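Local coordinates for protein putative retaining b-glycosidase (Saccharophagus degradans, PDB 5A95) that probably hydrolyses mixed-linkage beta-glucans as a retaining family 5 glycoside hydrolase, with a specificity dictated by its quaternary structure, at residues L139-I144 with D166-I171. The protein carries 1 engineered substitution. Numbering follows the deposited sequence.
Sequences LDWHSI and DFWRRI. With BGC (beta-D-glucopyranose), chain D.
Trp141 and Phe167 form an offset stack, joining strand 136-144 of the family 5 (beta/alpha)8 barrel to helix 161-174. The phenyl ring lies against the six-membered ring of the indole, with centroids 4.3 Å apart and planes inclined by 23°. Trp141 CE3 sits over the centre of the phenyl face, 3.5 Å from Phe167 CG, while Phe167 CB makes a CH-pi contact over the indole face. With CG anti to the backbone N (chi1 172°), Phe167 presents this face to the strand; Ile171 CG1 packs on its opposite face. Trp168 completes the aromatic cluster, its CZ2 lying 3.7 Å from Trp141 CB. The CH2 edge of Trp168 meets Leu139 O in the ring plane, 3.4 Å away. Farther along the helix, Leu139 CD1 meets Ile171 CG2 at 3.9 Å.

No hydrogen bond joins the segments, and the buried indole nitrogens are satisfied elsewhere, Trp141 NE1 by Thr164 OG1 and Trp168 NE1 by Leu186 O. Replacing Phe167 by an alanine would probably open a gap over that indole face of Trp141 and cost it its offset stack, though the Thr164 bond would remain.

Asp140 points away from the helix, and its carboxylate reaches His142 in the following inverse gamma turn. His142 ND1 donates to the syn lone pair of Asp140 OD2 at 2.6 Å, nearly in the imidazole plane. His142 NE2 donates almost straight (170°) to O3 of the bound glucose, 3.0 Å away. The strand is thus packed on the helix by dispersion and shape, while Asp140 probably fixes the rotation of the imidazole so that NE2 faces O3.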
ATOM      1  N   LEU A 139      -6.435  24.085   5.514  1.00  6.44           N
ATOM      2  CA  LEU A 139      -5.352  23.139   5.396  1.00  6.58           C
ATOM      3  C   LEU A 139      -5.633  22.263   4.196  1.00  6.55           C
ATOM      4  O   LEU A 139      -6.681  21.614   4.114  1.00  6.69           O
ATOM      5  CB  LEU A 139      -5.212  22.289   6.658  1.00  7.19           C
ATOM      6  CG  LEU A 139      -4.971  23.064   7.948  1.00  8.40           C
ATOM      7  CD1 LEU A 139      -4.783  22.118   9.129  1.00  9.09           C
ATOM      8  CD2 LEU A 139      -3.812  24.044   7.838  1.00  8.70           C
ATOM      9  N   ASP A 140      -4.690  22.270   3.259  1.00  6.62           N
ATOM     10  CA  ASP A 140      -4.830  21.632   1.950  1.00  5.83           C
ATOM     11  C   ASP A 140      -3.798  20.516   1.828  1.00  5.49           C
ATOM     12  O   ASP A 140      -2.597  20.747   1.910  1.00  6.96           O
ATOM     13  CB  ASP A 140      -4.646  22.730   0.891  1.00  6.71           C
ATOM     14  CG  ASP A 140      -4.140  22.246  -0.443  1.00  7.11           C
ATOM     15  OD1 ASP A 140      -4.441  21.135  -0.882  1.00  7.66           O
ATOM     16  OD2 ASP A 140      -3.387  23.033  -1.077  1.00  7.05           O
ATOM     17  N   TRP A 141      -4.280  19.281   1.695  1.00  5.25           N
ATOM     18  CA  TRP A 141      -3.386  18.171   1.397  1.00  5.91           C
ATOM     19  C   TRP A 141      -3.090  18.240  -0.109  1.00  5.17           C
ATOM     20  O   TRP A 141      -3.920  17.894  -0.970  1.00  5.67           O
ATOM     21  CB  TRP A 141      -4.054  16.871   1.815  1.00  5.99           C
ATOM     22  CG  TRP A 141      -3.220  15.615   1.631  1.00  5.44           C
ATOM     23  CD1 TRP A 141      -3.575  14.512   0.894  1.00  5.90           C
ATOM     24  CD2 TRP A 141      -1.950  15.308   2.222  1.00  5.88           C
ATOM     25  NE1 TRP A 141      -2.610  13.548   0.989  1.00  6.30           N
ATOM     26  CE2 TRP A 141      -1.606  14.008   1.799  1.00  6.05           C
ATOM     27  CE3 TRP A 141      -1.066  15.988   3.076  1.00  6.15           C
ATOM     28  CZ2 TRP A 141      -0.433  13.369   2.219  1.00  6.58           C
ATOM     29  CZ3 TRP A 141       0.108  15.342   3.486  1.00  6.53           C
ATOM     30  CH2 TRP A 141       0.422  14.067   3.044  1.00  6.99           C
ATOM     31  N   HIS A 142      -1.925  18.778  -0.402  1.00  5.23           N
ATOM     32  CA  HIS A 142      -1.665  19.340  -1.721  1.00  6.17           C
ATOM     33  C   HIS A 142      -1.009  18.310  -2.640  1.00  5.29           C
ATOM     34  O   HIS A 142       0.199  18.327  -2.894  1.00  6.46           O
ATOM     35  CB  HIS A 142      -0.846  20.610  -1.609  1.00  6.09           C
ATOM     36  CG  HIS A 142      -0.871  21.441  -2.835  1.00  6.22           C
ATOM     37  ND1 HIS A 142      -1.850  22.365  -3.081  1.00  6.71           N
ATOM     38  CD2 HIS A 142      -0.049  21.465  -3.908  1.00  7.87           C
ATOM     39  CE1 HIS A 142      -1.611  22.947  -4.238  1.00  7.32           C
ATOM     40  NE2 HIS A 142      -0.524  22.420  -4.761  1.00  6.56           N
ATOM     41  N   SER A 143      -1.845  17.431  -3.160  1.00  5.15           N
ATOM     42  CA  SER A 143      -1.464  16.477  -4.160  1.00  5.64           C
ATOM     43  C   SER A 143      -2.241  16.762  -5.449  1.00  5.40           C
ATOM     44  O   SER A 143      -3.228  17.501  -5.471  1.00  6.35           O
ATOM     45  CB  SER A 143      -1.697  15.057  -3.642  1.00  6.91           C
ATOM     46  OG  SER A 143      -1.305  14.081  -4.602  1.00  6.62           O
ATOM     47  N   ILE A 144      -1.748  16.194  -6.545  1.00  5.75           N
ATOM     48  CA  ILE A 144      -2.294  16.355  -7.889  1.00  6.06           C
ATOM     49  C   ILE A 144      -2.219  14.985  -8.530  1.00  5.58           C
ATOM     50  O   ILE A 144      -1.103  14.461  -8.730  1.00  6.37           O
ATOM     51  CB  ILE A 144      -1.497  17.368  -8.741  1.00  5.81           C
ATOM     52  CG1 ILE A 144      -1.390  18.722  -8.045  1.00  6.01           C
ATOM     53  CG2 ILE A 144      -2.168  17.498 -10.107  1.00  6.26           C
ATOM     54  CD1 ILE A 144      -0.684  19.786  -8.847  1.00  7.36           C
ATOM     55  N   ASP A 166      -3.779   9.001   7.262  1.00  5.58           N
ATOM     56  CA  ASP A 166      -3.014   9.295   8.465  1.00  5.72           C
ATOM     57  C   ASP A 166      -2.799  10.785   8.676  1.00  5.96           C
ATOM     58  O   ASP A 166      -2.869  11.273   9.807  1.00  6.35           O
ATOM     59  CB  ASP A 166      -1.696   8.525   8.480  1.00  6.16           C
ATOM     60  CG  ASP A 166      -0.822   8.915   9.638  1.00  7.40           C
ATOM     61  OD1 ASP A 166      -1.128   8.477  10.770  1.00  8.19           O
ATOM     62  OD2 ASP A 166       0.146   9.672   9.456  1.00  7.91           O
ATOM     63  N   PHE A 167      -2.529  11.504   7.593  1.00  5.92           N
ATOM     64  CA  PHE A 167      -2.468  12.949   7.656  1.00  6.49           C
ATOM     65  C   PHE A 167      -3.738  13.525   8.269  1.00  6.45           C
ATOM     66  O   PHE A 167      -3.689  14.284   9.245  1.00  6.41           O
ATOM     67  CB  PHE A 167      -2.161  13.554   6.281  1.00  5.99           C
ATOM     68  CG  PHE A 167      -2.260  15.050   6.220  1.00  6.18           C
ATOM     69  CD1 PHE A 167      -1.233  15.843   6.677  1.00  6.62           C
ATOM     70  CD2 PHE A 167      -3.411  15.669   5.725  1.00  6.13           C
ATOM     71  CE1 PHE A 167      -1.344  17.213   6.641  1.00  7.13           C
ATOM     72  CE2 PHE A 167      -3.518  17.046   5.681  1.00  7.29           C
ATOM     73  CZ  PHE A 167      -2.478  17.814   6.136  1.00  7.74           C
ATOM     74  N   TRP A 168      -4.880  13.128   7.719  1.00  5.74           N
ATOM     75  CA  TRP A 168      -6.127  13.687   8.209  1.00  5.20           C
ATOM     76  C   TRP A 168      -6.440  13.217   9.642  1.00  5.33           C
ATOM     77  O   TRP A 168      -6.986  13.996  10.441  1.00  6.39           O
ATOM     78  CB  TRP A 168      -7.279  13.430   7.232  1.00  5.81           C
ATOM     79  CG  TRP A 168      -7.156  14.287   6.012  1.00  5.84           C
ATOM     80  CD1 TRP A 168      -6.973  13.868   4.722  1.00  5.61           C
ATOM     81  CD2 TRP A 168      -7.108  15.723   5.976  1.00  5.70           C
ATOM     82  NE1 TRP A 168      -6.852  14.948   3.900  1.00  6.54           N
ATOM     83  CE2 TRP A 168      -6.931  16.105   4.635  1.00  5.87           C
ATOM     84  CE3 TRP A 168      -7.196  16.724   6.967  1.00  5.90           C
ATOM     85  CZ2 TRP A 168      -6.834  17.424   4.252  1.00  6.02           C
ATOM     86  CZ3 TRP A 168      -7.085  18.027   6.573  1.00  6.24           C
ATOM     87  CH2 TRP A 168      -6.916  18.366   5.237  1.00  6.78           C
ATOM     88  N   ARG A 169      -6.108  11.979   9.997  1.00  5.87           N
ATOM     89  CA  ARG A 169      -6.271  11.515  11.371  1.00  6.01           C
ATOM     90  C   ARG A 169      -5.472  12.391  12.332  1.00  6.07           C
ATOM     91  O   ARG A 169      -6.000  12.863  13.370  1.00  7.47           O
ATOM     92  CB  ARG A 169      -5.852  10.035  11.465  1.00  6.71           C
ATOM     93  CG  ARG A 169      -5.963   9.411  12.852  1.00  6.73           C
ATOM     94  CD  ARG A 169      -4.713   9.667  13.728  1.00  6.50           C
ATOM     95  NE  ARG A 169      -4.806   8.967  14.994  1.00  8.42           N
ATOM     96  CZ  ARG A 169      -4.494   7.689  15.168  1.00  8.06           C
ATOM     97  NH1 ARG A 169      -4.050   6.969  14.166  1.00  6.59           N
ATOM     98  NH2 ARG A 169      -4.617   7.126  16.366  1.00  9.27           N
ATOM     99  N   ARG A 170      -4.217  12.640  12.003  1.00  6.36           N
ATOM    100  CA  ARG A 170      -3.345  13.403  12.881  1.00  6.52           C
ATOM    101  C   ARG A 170      -3.806  14.852  13.016  1.00  6.67           C
ATOM    102  O   ARG A 170      -3.787  15.431  14.109  1.00  7.01           O
ATOM    103  CB  ARG A 170      -1.911  13.400  12.371  1.00  6.17           C
ATOM    104  CG  ARG A 170      -1.168  12.091  12.520  1.00  7.38           C
ATOM    105  CD  ARG A 170       0.151  12.207  11.780  1.00  8.40           C
ATOM    106  NE  ARG A 170       0.996  11.021  11.721  1.00  9.09           N
ATOM    107  CZ  ARG A 170       1.943  10.729  12.609  1.00 10.16           C
ATOM    108  NH1 ARG A 170       2.141  11.455  13.680  1.00 12.81           N
ATOM    109  NH2 ARG A 170       2.697   9.676  12.408  1.00 13.41           N
ATOM    110  N   ILE A 171      -4.153  15.463  11.898  1.00  6.10           N
ATOM    111  CA  ILE A 171      -4.612  16.828  11.861  1.00  7.06           C
ATOM    112  C   ILE A 171      -5.882  16.990  12.681  1.00  6.49           C
ATOM    113  O   ILE A 171      -6.016  17.936  13.475  1.00  6.61           O
ATOM    114  CB  ILE A 171      -4.829  17.286  10.389  1.00  7.10           C
ATOM    115  CG1 ILE A 171      -3.513  17.425   9.614  1.00  6.94           C
ATOM    116  CG2 ILE A 171      -5.675  18.540  10.318  1.00  7.66           C
ATOM    117  CD1 ILE A 171      -2.676  18.640  10.000  1.00  8.68           C
TER
HETATM  118  C2  BGC D   1      -1.113  23.383  -8.826  1.00 12.97           C
HETATM  119  C3  BGC D   1      -0.067  24.315  -8.218  1.00 12.38           C
HETATM  120  C4  BGC D   1       0.721  24.996  -9.344  1.00 11.95           C
HETATM  121  C5  BGC D   1      -0.236  25.691 -10.293  1.00 13.86           C
HETATM  122  C6  BGC D   1       0.476  26.407 -11.416  1.00 17.66           C
HETATM  123  C1  BGC D   1      -1.884  23.987  -9.995  1.00 14.00           C
HETATM  124  O1  BGC D   1      -2.459  23.016 -10.832  1.00 15.06           O
HETATM  125  O2  BGC D   1      -2.023  22.905  -7.768  1.00 13.04           O
HETATM  126  O3  BGC D   1       0.747  23.523  -7.296  1.00 10.68           O
HETATM  127  O4  BGC D   1       1.711  25.946  -8.924  1.00 11.57           O
HETATM  128  O5  BGC D   1      -1.032  24.668 -10.883  1.00 14.48           O
HETATM  129  O6  BGC D   1      -0.557  26.824 -12.309  1.00 24.57           O